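Long-range contacts in RagB/SusD domain protein (Flavobacterium johnsoniae, PDB 5J5U), which binds chitin and, as a SusD-like protein of a chitin utilization locus, probably captures the polysaccharide at the outer membrane surface: residues Glu203-Ala208 / Arg350-Gly355; Leu184-Arg189 / Phe212-Phe217; Tyr337-Leu342 / Thr405-Thr410; Lys142-Tyr147 / Lys478-Val483. All coordinates share one frame; numbering follows the deposited sequence.

Contact 1 of 4, residues Glu203-Ala208 / Arg350-Gly355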
loop_
_atom_site.group_PDB
_atom_site.type_symbol
_atom_site.label_atom_id
_atom_site.label_comp_id
_atom_site.label_asym_id
_atom_site.label_seq_id
_atom_site.Cartn_x
_atom_site.Cartn_y
_atom_site.Cartn_z
ATOM N N GLU A 203 0.201 -2.230 23.068
ATOM C CA GLU A 203 1.304 -2.665 22.231
ATOM C C GLU A 203 1.489 -1.649 21.101
ATOM O O GLU A 203 2.619 -1.270 20.776
ATOM C CB GLU A 203 1.063 -4.077 21.692
ATOM C CG GLU A 203 2.306 -4.768 21.116
ATOM C CD GLU A 203 3.391 -5.053 22.159
ATOM O OE1 GLU A 203 3.102 -4.976 23.377
ATOM O OE2 GLU A 203 4.547 -5.343 21.763
ATOM N N ALA A 204 0.373 -1.165 20.558
ATOM C CA ALA A 204 0.417 -0.189 19.478
ATOM C C ALA A 204 1.199 1.074 19.891
ATOM O O ALA A 204 2.197 1.450 19.239
ATOM C CB ALA A 204 -1.010 0.161 19.026
ATOM N N GLU A 205 0.778 1.699 20.989
ATOM C CA GLU A 205 1.475 2.870 21.522
ATOM C C GLU A 205 2.963 2.592 21.761
ATOM O O GLU A 205 3.835 3.334 21.295
ATOM C CB GLU A 205 0.833 3.330 22.839
ATOM C CG GLU A 205 1.719 4.276 23.655
ATOM C CD GLU A 205 0.977 5.055 24.736
ATOM O OE1 GLU A 205 -0.106 4.606 25.206
ATOM O OE2 GLU A 205 1.502 6.124 25.116
ATOM N N LYS A 206 3.236 1.513 22.482
ATOM C CA LYS A 206 4.602 1.133 22.813
ATOM C C LYS A 206 5.496 1.092 21.571
ATOM O O LYS A 206 6.593 1.661 21.549
ATOM C CB LYS A 206 4.600 -0.231 23.506
ATOM C CG LYS A 206 5.970 -0.726 23.932
ATOM C CD LYS A 206 5.897 -2.163 24.430
ATOM C CE LYS A 206 7.228 -2.622 24.976
ATOM N NZ LYS A 206 7.243 -4.105 25.046
ATOM N N GLN A 207 5.007 0.421 20.533
ATOM C CA GLN A 207 5.782 0.215 19.319
ATOM C C GLN A 207 5.905 1.493 18.456
ATOM O O GLN A 207 6.925 1.703 17.785
ATOM C CB GLN A 207 5.160 -0.917 18.516
ATOM C CG GLN A 207 5.170 -2.230 19.245
ATOM C CD GLN A 207 6.553 -2.803 19.391
ATOM O OE1 GLN A 207 7.465 -2.445 18.646
ATOM N NE2 GLN A 207 6.722 -3.701 20.356
ATOM N N ALA A 208 4.865 2.326 18.456
ATOM C CA ALA A 208 4.928 3.624 17.785
ATOM C C ALA A 208 6.010 4.482 18.392
ATOM O O ALA A 208 6.917 4.922 17.693
ATOM C CB ALA A 208 3.641 4.334 17.881
ATOM N N ARG A 350 -3.217 10.796 19.540
ATOM C CA ARG A 350 -3.573 9.818 20.557
ATOM C C ARG A 350 -2.733 9.981 21.822
ATOM O O ARG A 350 -2.929 9.269 22.801
ATOM C CB ARG A 350 -3.414 8.401 20.006
ATOM C CG ARG A 350 -4.409 8.033 18.920
ATOM C CD ARG A 350 -3.979 6.752 18.227
ATOM N NE ARG A 350 -4.894 6.378 17.157
ATOM C CZ ARG A 350 -5.885 5.516 17.306
ATOM N NH1 ARG A 350 -6.083 4.947 18.490
ATOM N NH2 ARG A 350 -6.665 5.219 16.277
ATOM N N GLY A 351 -1.779 10.899 21.788
ATOM C CA GLY A 351 -0.904 11.105 22.924
ATOM C C GLY A 351 0.127 10.007 23.073
ATOM O O GLY A 351 0.679 9.804 24.157
ATOM N N TRP A 352 0.365 9.270 21.993
ATOM C CA TRP A 352 1.310 8.162 22.030
ATOM C C TRP A 352 2.765 8.612 21.857
ATOM O O TRP A 352 3.669 8.028 22.443
ATOM C CB TRP A 352 0.946 7.142 20.955
ATOM C CG TRP A 352 -0.335 6.395 21.231
ATOM C CD1 TRP A 352 -1.150 6.527 22.324
ATOM C CD2 TRP A 352 -0.922 5.367 20.418
ATOM N NE1 TRP A 352 -2.217 5.658 22.232
ATOM C CE2 TRP A 352 -2.098 4.932 21.077
ATOM C CE3 TRP A 352 -0.569 4.770 19.197
ATOM C CZ2 TRP A 352 -2.926 3.936 20.552
ATOM C CZ3 TRP A 352 -1.395 3.778 18.679
ATOM C CH2 TRP A 352 -2.562 3.372 19.362
ATOM N N VAL A 353 2.988 9.658 21.068
ATOM C CA VAL A 353 4.336 10.198 20.879
ATOM C C VAL A 353 4.325 11.690 21.176
ATOM O O VAL A 353 3.252 12.314 21.225
ATOM C CB VAL A 353 4.890 9.974 19.447
ATOM C CG1 VAL A 353 4.948 8.477 19.122
ATOM C CG2 VAL A 353 4.066 10.734 18.402
ATOM N N ALA A 354 5.514 12.257 21.382
ATOM C CA ALA A 354 5.638 13.665 21.769
ATOM C C ALA A 354 5.608 14.619 20.581
ATOM O O ALA A 354 6.401 14.499 19.646
ATOM C CB ALA A 354 6.922 13.877 22.571
ATOM N N GLY A 355 4.692 15.577 20.614
ATOM C CA GLY A 355 4.697 16.616 19.604
ATOM C C GLY A 355 3.330 17.114 19.199
ATOM O O GLY A 355 2.319 16.715 19.770
#

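Contact 2 of 4, residues Leu184-Arg189 / Phe212-Phe217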
loop_
_atom_site.group_PDB
_atom_site.type_symbol
_atom_site.label_atom_id
_atom_site.label_comp_id
_atom_site.label_asym_id
_atom_site.label_seq_id
_atom_site.Cartn_x
_atom_site.Cartn_y
_atom_site.Cartn_z
ATOM N N LEU A 184 14.258 2.736 7.523
ATOM C CA LEU A 184 13.217 1.941 6.855
ATOM C C LEU A 184 12.617 0.940 7.833
ATOM O O LEU A 184 11.394 0.745 7.868
ATOM C CB LEU A 184 13.759 1.190 5.632
ATOM C CG LEU A 184 12.765 0.156 5.077
ATOM C CD1 LEU A 184 11.568 0.822 4.445
ATOM C CD2 LEU A 184 13.421 -0.805 4.096
ATOM N N ALA A 185 13.492 0.334 8.635
ATOM C CA ALA A 185 13.071 -0.601 9.661
ATOM C C ALA A 185 12.130 0.073 10.651
ATOM O O ALA A 185 11.067 -0.464 10.982
ATOM C CB ALA A 185 14.285 -1.169 10.381
ATOM N N ASN A 186 12.487 1.277 11.085
ATOM C CA ASN A 186 11.649 1.989 12.053
ATOM C C ASN A 186 10.316 2.521 11.487
ATOM O O ASN A 186 9.316 2.618 12.205
ATOM C CB ASN A 186 12.436 3.145 12.664
ATOM C CG ASN A 186 13.540 2.669 13.582
ATOM O OD1 ASN A 186 13.365 1.705 14.337
ATOM N ND2 ASN A 186 14.696 3.317 13.499
ATOM N N THR A 187 10.321 2.905 10.214
ATOM C CA THR A 187 9.111 3.400 9.572
ATOM C C THR A 187 8.128 2.240 9.375
ATOM O O THR A 187 6.933 2.377 9.676
ATOM C CB THR A 187 9.434 4.095 8.234
ATOM O OG1 THR A 187 10.449 5.080 8.456
ATOM C CG2 THR A 187 8.195 4.782 7.661
ATOM N N MET A 188 8.637 1.096 8.909
ATOM C CA MET A 188 7.825 -0.123 8.853
ATOM C C MET A 188 7.251 -0.448 10.232
ATOM O O MET A 188 6.069 -0.800 10.361
ATOM C CB MET A 188 8.643 -1.308 8.319
ATOM C CG MET A 188 8.792 -1.320 6.788
ATOM S SD MET A 188 7.173 -1.470 5.973
ATOM C CE MET A 188 6.678 -3.125 6.454
ATOM N N ARG A 189 8.095 -0.323 11.260
ATOM C CA ARG A 189 7.669 -0.598 12.636
ATOM C C ARG A 189 6.493 0.280 13.030
ATOM O O ARG A 189 5.513 -0.199 13.616
ATOM C CB ARG A 189 8.828 -0.394 13.602
ATOM C CG ARG A 189 8.483 -0.625 15.064
ATOM C CD ARG A 189 9.777 -0.816 15.830
ATOM N NE ARG A 189 9.580 -1.137 17.236
ATOM C CZ ARG A 189 10.576 -1.424 18.063
ATOM N NH1 ARG A 189 11.824 -1.426 17.613
ATOM N NH2 ARG A 189 10.328 -1.725 19.330
ATOM N N PHE A 212 9.400 5.824 16.657
ATOM C CA PHE A 212 9.663 7.246 16.609
ATOM C C PHE A 212 11.032 7.605 17.187
ATOM O O PHE A 212 11.782 8.388 16.597
ATOM C CB PHE A 212 8.560 7.989 17.361
ATOM C CG PHE A 212 8.762 9.466 17.421
ATOM C CD1 PHE A 212 9.113 10.172 16.283
ATOM C CD2 PHE A 212 8.604 10.149 18.613
ATOM C CE1 PHE A 212 9.295 11.536 16.331
ATOM C CE2 PHE A 212 8.785 11.513 18.671
ATOM C CZ PHE A 212 9.132 12.208 17.525
ATOM N N GLN A 213 11.379 7.000 18.318
ATOM C CA GLN A 213 12.605 7.392 18.991
ATOM C C GLN A 213 13.820 6.766 18.323
ATOM O O GLN A 213 14.862 7.410 18.222
ATOM C CB GLN A 213 12.528 7.023 20.472
ATOM C CG GLN A 213 11.420 7.783 21.202
ATOM C CD GLN A 213 11.447 7.598 22.711
ATOM O OE1 GLN A 213 11.786 6.526 23.219
ATOM N NE2 GLN A 213 11.095 8.652 23.436
ATOM N N ASN A 214 13.679 5.555 17.790
ATOM C CA ASN A 214 14.783 4.964 17.043
ATOM C C ASN A 214 15.073 5.732 15.744
ATOM O O ASN A 214 16.195 5.701 15.222
ATOM C CB ASN A 214 14.481 3.502 16.706
ATOM C CG ASN A 214 14.566 2.586 17.906
ATOM O OD1 ASN A 214 14.629 3.043 19.049
ATOM N ND2 ASN A 214 14.549 1.278 17.652
ATOM N N GLY A 215 14.053 6.398 15.208
ATOM C CA GLY A 215 14.221 7.261 14.050
ATOM C C GLY A 215 13.642 6.781 12.728
ATOM O O GLY A 215 14.199 5.888 12.092
ATOM N N VAL A 216 12.544 7.396 12.287
ATOM C CA VAL A 216 11.955 7.026 10.999
ATOM C C VAL A 216 12.535 7.865 9.865
ATOM O O VAL A 216 13.547 8.542 10.047
ATOM C CB VAL A 216 10.409 7.150 11.011
ATOM C CG1 VAL A 216 9.802 6.139 11.981
ATOM C CG2 VAL A 216 9.966 8.577 11.333
ATOM N N PHE A 217 11.903 7.812 8.696
ATOM C CA PHE A 217 12.341 8.607 7.553
ATOM C C PHE A 217 12.454 10.074 7.945
ATOM O O PHE A 217 11.634 10.574 8.745
ATOM C CB PHE A 217 11.375 8.450 6.382
ATOM C CG PHE A 217 11.456 7.118 5.694
ATOM C CD1 PHE A 217 12.544 6.286 5.889
ATOM C CD2 PHE A 217 10.443 6.704 4.835
ATOM C CE1 PHE A 217 12.618 5.066 5.243
ATOM C CE2 PHE A 217 10.514 5.486 4.190
ATOM C CZ PHE A 217 11.603 4.666 4.394
#

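Contact 3 of 4, residues Tyr337-Leu342 / Thr405-Thr410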
loop_
_atom_site.group_PDB
_atom_site.type_symbol
_atom_site.label_atom_id
_atom_site.label_comp_id
_atom_site.label_asym_id
_atom_site.label_seq_id
_atom_site.Cartn_x
_atom_site.Cartn_y
_atom_site.Cartn_z
ATOM N N TYR A 337 8.105 8.940 3.307
ATOM C CA TYR A 337 8.281 9.924 4.370
ATOM C C TYR A 337 6.934 10.562 4.708
ATOM O O TYR A 337 6.595 10.798 5.883
ATOM C CB TYR A 337 9.291 10.997 3.946
ATOM C CG TYR A 337 9.427 12.127 4.949
ATOM C CD1 TYR A 337 9.912 11.885 6.225
ATOM C CD2 TYR A 337 9.081 13.428 4.619
ATOM C CE1 TYR A 337 10.041 12.895 7.146
ATOM C CE2 TYR A 337 9.211 14.459 5.543
ATOM C CZ TYR A 337 9.692 14.177 6.806
ATOM O OH TYR A 337 9.827 15.173 7.743
ATOM N N SER A 338 6.150 10.802 3.663
ATOM C CA SER A 338 4.798 11.310 3.828
ATOM C C SER A 338 4.015 10.394 4.765
ATOM O O SER A 338 3.400 10.853 5.731
ATOM C CB SER A 338 4.095 11.430 2.473
ATOM O OG SER A 338 2.720 11.744 2.641
ATOM N N GLU A 339 4.056 9.094 4.483
ATOM C CA GLU A 339 3.391 8.108 5.339
ATOM C C GLU A 339 3.849 8.200 6.802
ATOM O O GLU A 339 3.019 8.260 7.694
ATOM C CB GLU A 339 3.626 6.686 4.804
ATOM C CG GLU A 339 3.484 5.609 5.858
ATOM C CD GLU A 339 3.707 4.217 5.306
ATOM O OE1 GLU A 339 4.353 4.112 4.237
ATOM O OE2 GLU A 339 3.252 3.236 5.952
ATOM N N SER A 340 5.159 8.208 7.039
ATOM C CA SER A 340 5.685 8.218 8.407
ATOM C C SER A 340 5.205 9.452 9.149
ATOM O O SER A 340 4.851 9.374 10.326
ATOM C CB SER A 340 7.221 8.158 8.423
ATOM O OG SER A 340 7.812 9.329 7.879
ATOM N N GLN A 341 5.164 10.588 8.457
ATOM C CA GLN A 341 4.731 11.822 9.108
ATOM C C GLN A 341 3.232 11.809 9.391
ATOM O O GLN A 341 2.782 12.323 10.416
ATOM C CB GLN A 341 5.096 13.044 8.254
ATOM C CG GLN A 341 6.594 13.260 8.088
ATOM C CD GLN A 341 7.325 13.175 9.417
ATOM O OE1 GLN A 341 7.291 14.112 10.209
ATOM N NE2 GLN A 341 7.988 12.048 9.667
ATOM N N LEU A 342 2.453 11.210 8.500
ATOM C CA LEU A 342 1.002 11.156 8.708
ATOM C C LEU A 342 0.645 10.168 9.843
ATOM O O LEU A 342 -0.236 10.423 10.671
ATOM C CB LEU A 342 0.296 10.794 7.397
ATOM C CG LEU A 342 0.278 11.894 6.324
ATOM C CD1 LEU A 342 -0.326 11.418 5.006
ATOM C CD2 LEU A 342 -0.470 13.111 6.810
ATOM N N THR A 405 -7.705 10.300 5.139
ATOM C CA THR A 405 -7.861 10.767 3.763
ATOM C C THR A 405 -6.507 11.093 3.127
ATOM O O THR A 405 -6.214 10.705 1.964
ATOM C CB THR A 405 -8.782 12.001 3.713
ATOM O OG1 THR A 405 -9.979 11.730 4.453
ATOM C CG2 THR A 405 -9.146 12.360 2.274
ATOM N N GLN A 406 -5.660 11.779 3.892
ATOM C CA GLN A 406 -4.330 12.097 3.388
ATOM C C GLN A 406 -3.504 10.821 3.131
ATOM O O GLN A 406 -2.832 10.711 2.110
ATOM C CB GLN A 406 -3.589 13.035 4.352
ATOM C CG GLN A 406 -4.111 14.452 4.335
ATOM C CD GLN A 406 -4.060 15.084 2.955
ATOM O OE1 GLN A 406 -3.196 14.763 2.132
ATOM N NE2 GLN A 406 -5.004 15.973 2.685
ATOM N N LEU A 407 -3.537 9.867 4.057
ATOM C CA LEU A 407 -2.822 8.603 3.846
ATOM C C LEU A 407 -3.349 7.864 2.608
ATOM O O LEU A 407 -2.598 7.295 1.831
ATOM C CB LEU A 407 -2.944 7.700 5.084
ATOM C CG LEU A 407 -1.999 7.994 6.251
ATOM C CD1 LEU A 407 -2.555 7.411 7.540
ATOM C CD2 LEU A 407 -0.609 7.456 5.974
ATOM N N TRP A 408 -4.660 7.898 2.448
ATOM C CA TRP A 408 -5.336 7.297 1.314
ATOM C C TRP A 408 -4.824 7.924 0.015
ATOM O O TRP A 408 -4.697 7.241 -1.015
ATOM C CB TRP A 408 -6.857 7.460 1.484
ATOM C CG TRP A 408 -7.670 7.031 0.324
ATOM C CD1 TRP A 408 -7.867 5.751 -0.107
ATOM C CD2 TRP A 408 -8.429 7.872 -0.551
ATOM N NE1 TRP A 408 -8.688 5.744 -1.209
ATOM C CE2 TRP A 408 -9.051 7.034 -1.499
ATOM C CE3 TRP A 408 -8.652 9.253 -0.621
ATOM C CZ2 TRP A 408 -9.875 7.532 -2.507
ATOM C CZ3 TRP A 408 -9.467 9.744 -1.620
ATOM C CH2 TRP A 408 -10.080 8.889 -2.543
ATOM N N ILE A 409 -4.483 9.212 0.075
ATOM C CA ILE A 409 -3.902 9.868 -1.096
ATOM C C ILE A 409 -2.435 9.476 -1.247
ATOM O O ILE A 409 -1.965 9.168 -2.339
ATOM C CB ILE A 409 -4.054 11.403 -1.022
ATOM C CG1 ILE A 409 -5.545 11.763 -1.099
ATOM C CG2 ILE A 409 -3.308 12.070 -2.170
ATOM C CD1 ILE A 409 -5.849 13.237 -1.004
ATOM N N THR A 410 -1.730 9.435 -0.132
ATOM C CA THR A 410 -0.321 9.077 -0.102
ATOM C C THR A 410 -0.083 7.639 -0.580
ATOM O O THR A 410 0.925 7.366 -1.249
ATOM C CB THR A 410 0.235 9.290 1.330
ATOM O OG1 THR A 410 0.392 10.699 1.550
ATOM C CG2 THR A 410 1.574 8.619 1.529
#

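Contact 4 of 4, residues Lys142-Tyr147 / Lys478-Val483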
loop_
_atom_site.group_PDB
_atom_site.type_symbol
_atom_site.label_atom_id
_atom_site.label_comp_id
_atom_site.label_asym_id
_atom_site.label_seq_id
_atom_site.Cartn_x
_atom_site.Cartn_y
_atom_site.Cartn_z
ATOM N N LYS A 142 -1.163 -17.456 13.868
ATOM C CA LYS A 142 -2.104 -16.416 14.227
ATOM C C LYS A 142 -1.501 -15.044 13.906
ATOM O O LYS A 142 -0.331 -14.769 14.230
ATOM C CB LYS A 142 -2.476 -16.510 15.704
ATOM C CG LYS A 142 -3.281 -17.733 16.063
ATOM C CD LYS A 142 -3.360 -17.916 17.570
ATOM C CE LYS A 142 -4.025 -16.720 18.262
ATOM N NZ LYS A 142 -4.667 -17.090 19.568
ATOM N N GLN A 143 -2.310 -14.182 13.285
ATOM C CA GLN A 143 -1.830 -12.866 12.853
ATOM C C GLN A 143 -1.207 -12.079 14.008
ATOM O O GLN A 143 -0.176 -11.432 13.830
ATOM C CB GLN A 143 -2.959 -12.048 12.204
ATOM C CG GLN A 143 -2.484 -10.691 11.649
ATOM C CD GLN A 143 -3.589 -9.887 10.962
ATOM O OE1 GLN A 143 -4.552 -9.445 11.605
ATOM N NE2 GLN A 143 -3.438 -9.673 9.652
ATOM N N GLN A 144 -1.782 -12.191 15.198
ATOM C CA GLN A 144 -1.214 -11.512 16.369
ATOM C C GLN A 144 0.260 -11.914 16.601
ATOM O O GLN A 144 1.126 -11.061 16.848
ATOM C CB GLN A 144 -2.046 -11.803 17.621
ATOM C CG GLN A 144 -1.434 -11.266 18.914
ATOM C CD GLN A 144 -2.358 -11.404 20.109
ATOM O OE1 GLN A 144 -3.087 -12.383 20.228
ATOM N NE2 GLN A 144 -2.317 -10.430 21.006
ATOM N N ASP A 145 0.536 -13.209 16.511
ATOM C CA ASP A 145 1.901 -13.702 16.681
ATOM C C ASP A 145 2.785 -13.250 15.514
ATOM O O ASP A 145 3.963 -12.954 15.705
ATOM C CB ASP A 145 1.924 -15.242 16.829
ATOM C CG ASP A 145 1.120 -15.722 18.034
ATOM O OD1 ASP A 145 1.113 -15.003 19.041
ATOM O OD2 ASP A 145 0.500 -16.801 17.992
ATOM N N ILE A 146 2.223 -13.201 14.310
ATOM C CA ILE A 146 2.990 -12.779 13.143
ATOM C C ILE A 146 3.455 -11.361 13.393
ATOM O O ILE A 146 4.607 -11.020 13.159
ATOM C CB ILE A 146 2.174 -12.839 11.816
ATOM C CG1 ILE A 146 1.757 -14.279 11.468
ATOM C CG2 ILE A 146 2.973 -12.259 10.664
ATOM C CD1 ILE A 146 1.042 -14.421 10.116
ATOM N N TYR A 147 2.553 -10.544 13.898
ATOM C CA TYR A 147 2.869 -9.157 14.200
ATOM C C TYR A 147 3.888 -8.965 15.349
ATOM O O TYR A 147 4.751 -8.075 15.258
ATOM C CB TYR A 147 1.577 -8.397 14.503
ATOM C CG TYR A 147 1.074 -7.638 13.304
ATOM C CD1 TYR A 147 0.488 -8.302 12.213
ATOM C CD2 TYR A 147 1.225 -6.259 13.232
ATOM C CE1 TYR A 147 0.027 -7.594 11.110
ATOM C CE2 TYR A 147 0.781 -5.553 12.141
ATOM C CZ TYR A 147 0.185 -6.216 11.084
ATOM O OH TYR A 147 -0.222 -5.465 10.016
ATOM N N LYS A 478 -12.813 -11.294 8.447
ATOM C CA LYS A 478 -11.962 -10.225 8.989
ATOM C C LYS A 478 -10.608 -10.754 9.423
ATOM O O LYS A 478 -10.515 -11.863 9.958
ATOM C CB LYS A 478 -12.584 -9.553 10.217
ATOM C CG LYS A 478 -13.921 -8.888 10.027
ATOM C CD LYS A 478 -13.772 -7.425 9.764
ATOM C CE LYS A 478 -15.136 -6.729 9.703
ATOM N NZ LYS A 478 -15.839 -6.700 11.022
ATOM N N VAL A 479 -9.572 -9.937 9.243
ATOM C CA VAL A 479 -8.255 -10.258 9.768
ATOM C C VAL A 479 -8.269 -9.763 11.208
ATOM O O VAL A 479 -9.104 -8.952 11.583
ATOM C CB VAL A 479 -7.083 -9.605 8.932
ATOM C CG1 VAL A 479 -7.164 -10.020 7.483
ATOM C CG2 VAL A 479 -7.125 -8.083 9.020
ATOM N N TRP A 480 -7.352 -10.274 12.009
ATOM C CA TRP A 480 -7.319 -10.053 13.461
ATOM C C TRP A 480 -7.291 -8.585 13.886
ATOM O O TRP A 480 -7.955 -8.210 14.852
ATOM C CB TRP A 480 -6.103 -10.811 14.051
ATOM C CG TRP A 480 -5.676 -10.380 15.418
ATOM C CD1 TRP A 480 -6.263 -10.709 16.605
ATOM C CD2 TRP A 480 -4.571 -9.521 15.738
ATOM N NE1 TRP A 480 -5.593 -10.114 17.643
ATOM C CE2 TRP A 480 -4.550 -9.374 17.140
ATOM C CE3 TRP A 480 -3.594 -8.874 14.977
ATOM C CZ2 TRP A 480 -3.590 -8.594 17.801
ATOM C CZ3 TRP A 480 -2.638 -8.095 15.632
ATOM C CH2 TRP A 480 -2.642 -7.965 17.029
ATOM N N TRP A 481 -6.516 -7.743 13.191
ATOM C CA TRP A 481 -6.389 -6.346 13.645
ATOM C C TRP A 481 -7.574 -5.464 13.252
ATOM O O TRP A 481 -7.688 -4.327 13.690
ATOM C CB TRP A 481 -5.085 -5.698 13.161
ATOM C CG TRP A 481 -4.696 -5.786 11.697
ATOM C CD1 TRP A 481 -3.604 -6.429 11.199
ATOM C CD2 TRP A 481 -5.347 -5.181 10.568
ATOM N NE1 TRP A 481 -3.538 -6.277 9.845
ATOM C CE2 TRP A 481 -4.594 -5.511 9.432
ATOM C CE3 TRP A 481 -6.469 -4.371 10.417
ATOM C CZ2 TRP A 481 -4.945 -5.086 8.150
ATOM C CZ3 TRP A 481 -6.820 -3.946 9.150
ATOM C CH2 TRP A 481 -6.058 -4.302 8.031
ATOM N N ASP A 482 -8.444 -6.002 12.421
ATOM C CA ASP A 482 -9.640 -5.299 11.963
ATOM C C ASP A 482 -10.828 -5.623 12.888
ATOM O O ASP A 482 -11.529 -6.622 12.710
ATOM C CB ASP A 482 -9.886 -5.678 10.492
ATOM C CG ASP A 482 -11.179 -5.106 9.916
ATOM O OD1 ASP A 482 -11.895 -4.340 10.600
ATOM O OD2 ASP A 482 -11.453 -5.411 8.727
ATOM N N VAL A 483 -11.017 -4.782 13.902
ATOM C CA VAL A 483 -12.007 -5.053 14.945
ATOM C C VAL A 483 -13.144 -4.016 14.824
ATOM O O VAL A 483 -13.329 -3.122 15.652
ATOM C CB VAL A 483 -11.316 -5.110 16.373
ATOM C CG1 VAL A 483 -10.306 -6.278 16.473
ATOM C CG2 VAL A 483 -10.609 -3.841 16.729
#

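Contact 1 of 4, residues Glu203-Ala208 / Arg350-Gly355
Glu205 lies across one face of the Trp352 indole. Glu205 CB stands 3.5 Å from the centroid of the Trp352 five-membered ring and 7° off its normal, the geometry of a CH-pi contact. Glu205 CG, anti to the backbone N (chi1 164°), comes to 3.8 Å from Trp352 CG. Beyond it the extended chain takes Glu205 CD to 3.5 Å from Trp352 CD1, with the carboxylate plane turned only 17° from the ring. The tip divides: Glu205 OE1 reaches Trp352 CD1 at 3.6 Å, and Glu205 OE2 approaches Trp352 CA at 3.7 Å. The indole belongs to the connection after helix 337-349, which ends in a Schellman motif at Gly351, a residue with positive phi; it thus packs the link between helices 337-349 and 357-371 of this SusD-type, TPR-clan fold onto helix 201-214. Further along the ring, Ala204 CB meets Trp352 CH2 at 3.6 Å. Arg350 CD occupies the opposite face, while its NH2 forms salt bridges with Glu198 and Glu346.

Contact 2 of 4, residues Leu184-Arg189 / Phe212-Phe217
Thr187, midway along its helical turn, and Val216, just past the end of helix 201-214, bring their CA atoms to 4.8 Å, close enough for short side chains to reach the opposing backbone. Two such bonds form. Asn186 ND2 donates to Gly215 O (3.0 Å, N-H...O angle 153°); the acceptor is nearly in the plane of the Asn186 amide, whereas the donor stands above the carbonyl plane. Asn214 CB lies against the same amide, 3.2 Å from both Asn186 OD1 and Asn186 ND2. Thr187 OG1, anti to the carbonyl carbon (chi1 -52°), sits over one face of the Phe217 ring and accepts from Phe217 N at 3.1 Å; its second partner, Lys183 O, is a turn back in its own helix. Thr187 CB lies 4.2 Å from the Phe217 ring centroid and 2° off the normal, a CH-pi contact. Leu184 CD1 meets Phe217 CZ at 3.8 Å, the two side chains lying side by side. Gly215, with positive phi, ends the helix and turns the chain back along helix 178-195. Successive helices 178-195 and 201-214, closed by such a return, are consistent with the TPR-like helical packing of SusD proteins.

Contact 3 of 4, residues Tyr337-Leu342 / Thr405-Thr410
Leu342 fits against Leu407, Gln406 and Thr410 where two nearly antiparallel helices of the SusD-type, TPR-clan fold meet, their segment axes 9.8 Å apart at closest approach and 165° between directions. The close apolar part of the interface is this leucine. Leu342 CB already touches Leu407 CD2 at 3.7 Å. Leu342 CD1 then reaches over the facing turn: it lies 3.7 Å from Gln406 CB and equally near the backbone N of Leu407, so the methyl packs against main chain as well as side chain. The polar end of Gln406 leads elsewhere, OE1 accepting a hydrogen bond from Arg275 NH2. Packing is looser around Glu339, although this side too is buried rather than facing solvent. Glu339 CB comes no nearer to Leu407 CD2 than 4.5 Å, and the rest of the chain heads away to a salt bridge with Arg191 and a hydrogen bond with Tyr411 OH; a buried carboxylate is thus met by Arg191 of helix 178-195 and by Tyr411, the residue just after helix 399-410. At the start of helix 337-349 the contact becomes polar and short. Ser338 OG, anti to its backbone N, hydrogen-bonds to Gly364 O of helix 357-371, and it stands 2.8 Å from Thr410 OG1.

Contact 4 of 4, residues Lys142-Tyr147 / Lys478-Val483
Gln143 OE1 faces the turn at Trp480 and Trp481, accepting a hydrogen bond from Trp481 N (3.0 Å) that arrives nearly along the C=O axis, at a C=O...N angle of 166°. Trp480 N is 2.9 Å from Gln143 OE1 as well. Extended beyond a CG anti to the backbone N (chi1 -176°), the glutamine reaches past Trp480 and sets its amide almost parallel to the Trp481 indole, the planes 5° apart and Gln143 CD 3.5 Å from Trp481 CD1. Gln144 takes the other tryptophan: its CB sits over the Trp480 six-membered ring, 3.6 Å from the centroid, a CH-pi contact. Tyr147 CZ adds an apolar touch to Trp481 CD1 at 3.8 Å.

A second shell fixes these groups. Asp117 OD1 hydrogen-bonds to both Tyr147 OH and Trp481 NE1, and Gln143 NE2 is bonded to Thr116 OG1. In the 478-483 loop, a type I turn from Val479 to Asp482, with Asp482 N bonded to Val479 O at 3.1 Å, presents the two indoles. The C-terminal tail is thereby held at the start of helix 143-160, with helix 98-119 supplying the second shell, helix 178-195 touching Tyr147 and Trp481, and helix 415-425 packing on Val479 and Trp481.

How the contacts relate
Contacts 1 and 2 share helix 201-214; their centres are 13 Å apart and they touch, Gln207 OE1 lying 2.9 Å from Arg189 NE in a probable hydrogen bond. Contact 2 also meets contact 3, where Thr187 CG2 packs on Ser340 CB, so helix 337-349 packs against helix 178-195. Contacts 1 and 3 do not touch (centres 17 Å apart). Along the chain the segments of contact 1 alternate with those of contact 2 and with those of contact 3, while contact 2 closes before contact 3 opens. Contact 4 lies about 19 to 23 Å from the other centres and spans all three in sequence, bringing the C-terminal tail back to helix 143-160. Early and late helices are thus interlocked in one compact, largely helical body.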